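Local coordinates for protein probable zinc protease PqqL (Escherichia coli, PDB 6OFT) that probably acts as a periplasmic zinc-dependent endopeptidase of the M16 family, with this chain forming its N-terminal half, at residues A337-L342 and K456-K461; T344-G349 and Q423-Q428. All coordinates share one frame; numbering follows the deposited sequence.

Both contacts belong to the second alpha/beta domain of this half-molecule and share helix 331-348. Following the chain from the N terminus, that helix first presents 337-342, then 344-349. The chain runs on through several helices to helix 414-425, where 423-428 turns back to 344-349 and contact 2 closes a loop. Strand 430-436 then enters the five-stranded sheet. Helix 448-459 and the residues just after it bring 456-461 to 337-342, and contact 1 closes the larger loop. The loop of contact 2 therefore lies within that of contact 1. The two centres are about 11 Å apart. Gln-347 reaches across, with a weak hydrogen bond from NE2 to the carbonyl oxygen of Lys-461.

Contact 1: residues A337-L342 and K456-K461; sequences ALMAEL and KEYANK
Tyr-458 lies against Met-339 and Ala-340 in an apolar helix-helix contact of the second M16-type alpha/beta domain. The two helices are 331-348, which packs on the five-stranded sheet, and 448-459, which comes after the last strand of that sheet. The backbones are nearest at Ala-340 and Tyr-458, with 6.3 Å between their CA atoms. Such a close approach fits the small alanine side chain on one helix and the flat ring on the other.

The phenol ring turns one face to the backbone of helix 331-348. The CA of Ala-340 stands 3.7 Å above the ring plane, near the edge of the ring rather than over its centre. The carbonyl carbon of Met-339 lies over the same face, also near the rim. Rotation about the CA-CB bond (chi1 -81°) sets CG of Tyr-458 anti to its own carbonyl carbon, and this carries the ring across to the other helix. Met-339 meets the CD2 side of the ring with CB and CG. Its chain then bends, and the sulfur and methyl turn off from Tyr-458. Elsewhere Met-339 packs on Ile-451 and Glu-455 of the same partner helix and on Trp-432 of the sheet.

The polar end of the tyrosine is held separately. Its OH is hydrogen-bonded to OD1 of Asn-336, one residue before 337-342, so the ring packs on helix 331-348 and its hydroxyl is bonded to the same helix. The contact lies away from the predicted zinc site. On the CD1 side of the ring, CB of Ala-340 sits 3.5 Å from CE1 of Tyr-458.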
# COMPACT_ATOMS: atom_id res chain seq x y z
N ALA A 337 -8.05 28.39 -4.42
CA ALA A 337 -7.69 27.54 -5.57
C ALA A 337 -8.39 26.18 -5.55
O ALA A 337 -8.92 25.75 -6.57
CB ALA A 337 -6.19 27.36 -5.64
N LEU A 338 -8.39 25.51 -4.37
CA LEU A 338 -9.01 24.20 -4.20
C LEU A 338 -10.52 24.26 -4.40
O LEU A 338 -11.05 23.47 -5.17
CB LEU A 338 -8.63 23.57 -2.83
CG LEU A 338 -9.12 22.12 -2.54
CD1 LEU A 338 -8.70 21.14 -3.64
CD2 LEU A 338 -8.63 21.64 -1.18
N MET A 339 -11.19 25.19 -3.69
CA MET A 339 -12.64 25.39 -3.75
C MET A 339 -13.11 25.73 -5.16
O MET A 339 -14.15 25.24 -5.60
CB MET A 339 -13.04 26.52 -2.78
CG MET A 339 -14.39 26.31 -2.14
SD MET A 339 -14.41 24.91 -0.99
CE MET A 339 -13.41 25.60 0.38
N ALA A 340 -12.36 26.62 -5.85
CA ALA A 340 -12.64 27.08 -7.21
C ALA A 340 -12.58 25.92 -8.19
O ALA A 340 -13.48 25.80 -9.01
CB ALA A 340 -11.65 28.15 -7.61
N GLU A 341 -11.56 25.03 -8.07
CA GLU A 341 -11.42 23.88 -8.96
C GLU A 341 -12.49 22.82 -8.72
O GLU A 341 -13.00 22.25 -9.68
CB GLU A 341 -10.01 23.26 -8.91
CG GLU A 341 -9.69 22.52 -10.21
CD GLU A 341 -8.56 21.49 -10.19
OE1 GLU A 341 -7.49 21.79 -9.61
OE2 GLU A 341 -8.75 20.40 -10.78
N LEU A 342 -12.85 22.57 -7.46
CA LEU A 342 -13.87 21.58 -7.11
C LEU A 342 -15.26 22.03 -7.59
O LEU A 342 -16.01 21.23 -8.12
CB LEU A 342 -13.88 21.26 -5.60
CG LEU A 342 -12.66 20.55 -5.00
CD1 LEU A 342 -12.72 20.58 -3.49
CD2 LEU A 342 -12.53 19.10 -5.48
N LYS A 456 -19.78 27.81 -0.20
CA LYS A 456 -21.09 28.35 -0.58
C LYS A 456 -20.93 29.49 -1.61
O LYS A 456 -21.70 29.57 -2.57
CB LYS A 456 -21.84 28.84 0.67
CG LYS A 456 -23.28 29.29 0.40
CD LYS A 456 -23.82 30.17 1.51
CE LYS A 456 -25.28 30.48 1.29
NZ LYS A 456 -25.76 31.57 2.19
N GLU A 457 -19.94 30.37 -1.39
CA GLU A 457 -19.58 31.48 -2.28
C GLU A 457 -19.33 30.93 -3.70
O GLU A 457 -19.95 31.41 -4.64
CB GLU A 457 -18.32 32.18 -1.74
CG GLU A 457 -17.85 33.39 -2.53
CD GLU A 457 -16.58 34.01 -1.98
OE1 GLU A 457 -16.60 34.50 -0.82
OE2 GLU A 457 -15.56 34.01 -2.70
N TYR A 458 -18.46 29.91 -3.82
CA TYR A 458 -18.13 29.27 -5.09
C TYR A 458 -19.29 28.48 -5.70
O TYR A 458 -19.48 28.55 -6.92
CB TYR A 458 -16.86 28.41 -4.98
CG TYR A 458 -15.60 29.24 -5.08
CD1 TYR A 458 -15.15 29.73 -6.31
CD2 TYR A 458 -14.85 29.56 -3.95
CE1 TYR A 458 -14.00 30.51 -6.40
CE2 TYR A 458 -13.70 30.34 -4.03
CZ TYR A 458 -13.27 30.81 -5.26
OH TYR A 458 -12.13 31.57 -5.36
N ALA A 459 -20.11 27.81 -4.86
CA ALA A 459 -21.27 27.04 -5.31
C ALA A 459 -22.35 27.91 -5.97
O ALA A 459 -23.05 27.43 -6.86
CB ALA A 459 -21.87 26.26 -4.16
N ASN A 460 -22.49 29.17 -5.50
CA ASN A 460 -23.47 30.15 -5.99
C ASN A 460 -22.92 31.07 -7.09
O ASN A 460 -23.63 31.97 -7.54
CB ASN A 460 -24.08 30.96 -4.83
CG ASN A 460 -24.76 30.14 -3.75
OD1 ASN A 460 -24.77 30.52 -2.58
ND2 ASN A 460 -25.34 29.00 -4.10
N LYS A 461 -21.66 30.85 -7.51
CA LYS A 461 -21.02 31.60 -8.60
C LYS A 461 -21.33 30.89 -9.92
O LYS A 461 -21.42 29.66 -9.95
CB LYS A 461 -19.49 31.63 -8.43
CG LYS A 461 -18.94 32.82 -7.67
CD LYS A 461 -17.43 32.87 -7.79
CE LYS A 461 -16.78 33.77 -6.77
NZ LYS A 461 -15.35 34.01 -7.07

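Contact 2: residues T344-G349 and Q423-Q428; sequences TIDQHG and QLRKNQ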
# COMPACT_ATOMS: atom_id res chain seq x y z
N THR A 344 -15.83 24.24 -10.11
CA THR A 344 -15.80 24.29 -11.58
C THR A 344 -16.19 22.90 -12.16
O THR A 344 -17.00 22.83 -13.10
CB THR A 344 -14.43 24.81 -12.08
OG1 THR A 344 -14.22 26.12 -11.55
CG2 THR A 344 -14.35 24.90 -13.60
N ILE A 345 -15.65 21.81 -11.58
CA ILE A 345 -15.94 20.42 -11.97
C ILE A 345 -17.40 20.09 -11.60
O ILE A 345 -18.08 19.39 -12.36
CB ILE A 345 -14.93 19.41 -11.35
CG1 ILE A 345 -13.48 19.79 -11.70
CG2 ILE A 345 -15.25 17.97 -11.80
CD1 ILE A 345 -12.39 19.15 -10.77
N ASP A 346 -17.89 20.61 -10.44
CA ASP A 346 -19.28 20.40 -10.02
C ASP A 346 -20.25 20.93 -11.09
O ASP A 346 -21.24 20.28 -11.41
CB ASP A 346 -19.60 21.13 -8.71
CG ASP A 346 -19.08 20.52 -7.42
OD1 ASP A 346 -18.70 19.33 -7.44
OD2 ASP A 346 -19.07 21.23 -6.40
N GLN A 347 -19.94 22.11 -11.64
CA GLN A 347 -20.77 22.81 -12.60
C GLN A 347 -20.62 22.34 -14.06
O GLN A 347 -21.63 22.31 -14.76
CB GLN A 347 -20.53 24.33 -12.49
CG GLN A 347 -21.16 24.96 -11.24
CD GLN A 347 -20.71 26.39 -10.95
OE1 GLN A 347 -20.36 27.16 -11.85
NE2 GLN A 347 -20.71 26.78 -9.68
N HIS A 348 -19.40 21.98 -14.53
CA HIS A 348 -19.19 21.63 -15.94
C HIS A 348 -18.49 20.29 -16.22
O HIS A 348 -18.40 19.91 -17.39
CB HIS A 348 -18.44 22.76 -16.66
CG HIS A 348 -19.09 24.10 -16.49
ND1 HIS A 348 -20.18 24.46 -17.24
CD2 HIS A 348 -18.82 25.08 -15.60
CE1 HIS A 348 -20.53 25.66 -16.81
NE2 HIS A 348 -19.75 26.07 -15.81
N GLY A 349 -18.02 19.60 -15.18
CA GLY A 349 -17.33 18.33 -15.32
C GLY A 349 -16.08 18.41 -16.16
O GLY A 349 -15.36 19.42 -16.13
N GLN A 423 -21.71 11.70 -7.25
CA GLN A 423 -21.82 10.73 -6.15
C GLN A 423 -20.75 10.97 -5.07
O GLN A 423 -21.07 10.96 -3.88
CB GLN A 423 -21.75 9.30 -6.67
CG GLN A 423 -23.03 8.86 -7.36
CD GLN A 423 -22.84 7.60 -8.18
OE1 GLN A 423 -21.72 7.20 -8.50
NE2 GLN A 423 -23.95 6.96 -8.54
N LEU A 424 -19.53 11.20 -5.51
CA LEU A 424 -18.38 11.46 -4.61
C LEU A 424 -18.63 12.76 -3.84
O LEU A 424 -18.42 12.76 -2.68
CB LEU A 424 -17.09 11.59 -5.41
CG LEU A 424 -15.85 12.00 -4.62
CD1 LEU A 424 -15.45 10.92 -3.63
CD2 LEU A 424 -14.69 12.32 -5.53
N ARG A 425 -19.15 13.76 -4.49
CA ARG A 425 -19.39 15.08 -3.87
C ARG A 425 -20.57 15.04 -2.88
O ARG A 425 -20.65 15.93 -2.07
CB ARG A 425 -19.52 16.15 -4.95
CG ARG A 425 -18.25 16.38 -5.76
CD ARG A 425 -17.21 17.13 -4.96
NE ARG A 425 -17.47 18.55 -5.00
CZ ARG A 425 -17.00 19.43 -4.13
NH1 ARG A 425 -16.23 19.04 -3.13
NH2 ARG A 425 -17.31 20.69 -4.26
N LYS A 426 -21.45 14.06 -2.94
CA LYS A 426 -22.57 13.94 -1.98
C LYS A 426 -22.14 13.02 -0.83
O LYS A 426 -22.92 12.82 0.06
CB LYS A 426 -23.76 13.30 -2.69
CG LYS A 426 -24.54 14.18 -3.65
CD LYS A 426 -24.56 15.65 -3.35
CE LYS A 426 -25.51 16.42 -4.24
NZ LYS A 426 -26.53 17.16 -3.47
N ASN A 427 -20.94 12.47 -0.87
CA ASN A 427 -20.45 11.53 0.17
C ASN A 427 -20.26 12.27 1.50
O ASN A 427 -19.45 13.17 1.56
CB ASN A 427 -19.26 10.73 -0.36
CG ASN A 427 -18.63 9.76 0.60
OD1 ASN A 427 -19.00 9.68 1.75
ND2 ASN A 427 -17.67 9.01 0.10
N GLN A 428 -21.00 11.87 2.50
CA GLN A 428 -21.00 12.46 3.85
C GLN A 428 -19.74 12.07 4.67
O GLN A 428 -19.47 12.69 5.70
CB GLN A 428 -22.25 12.02 4.62
CG GLN A 428 -23.57 12.25 3.92
CD GLN A 428 -24.68 11.60 4.70
OE1 GLN A 428 -25.25 12.18 5.62
NE2 GLN A 428 -25.00 10.36 4.36
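Asp-346 and Arg-425 form a two-pronged salt bridge between helix 331-348 and the C-terminal part of helix 414-425. The guanidinium is gripped side-on, through NE and NH2, with one nitrogen to each carboxylate oxygen. NE of Arg-425 donates to OD1 of Asp-346 over 2.8 Å, at an N-H...O angle of 163°. NH2 of Arg-425 donates to OD2 of Asp-346, also over 2.8 Å, in a nearly straight bond.

The first bond uses the syn lone pair of OD1. The second reaches OD2 from the syn side, tilted 21° out of the carboxylate plane. Both oxygens stay close to the guanidinium plane, and the two flat groups are nearly coplanar.

The arginine is not extended. Its first torsion (chi1 -65°) puts CG anti to the carbonyl carbon, 3.4 Å from OD1 of Asp-346. Bends at chi2 and chi3 then turn NE and NH2 onto the carboxylate. The two side chains meet at about a right angle.

Second partners fix both groups further. NE1 of Trp-421, one turn earlier on helix 414-425, is hydrogen-bonded to OD1 of Asp-346, so this oxygen takes two bonds from that helix. NH1 of Arg-425 is hydrogen-bonded to the hydroxyl of Tyr-261 on strand 256-264. The pair lies at the surface, and its charges probably stabilise each other. This is a bidentate, side-on carboxylate-guanidinium salt bridge, here joining two helices beside the sheet of the second M16-type domain.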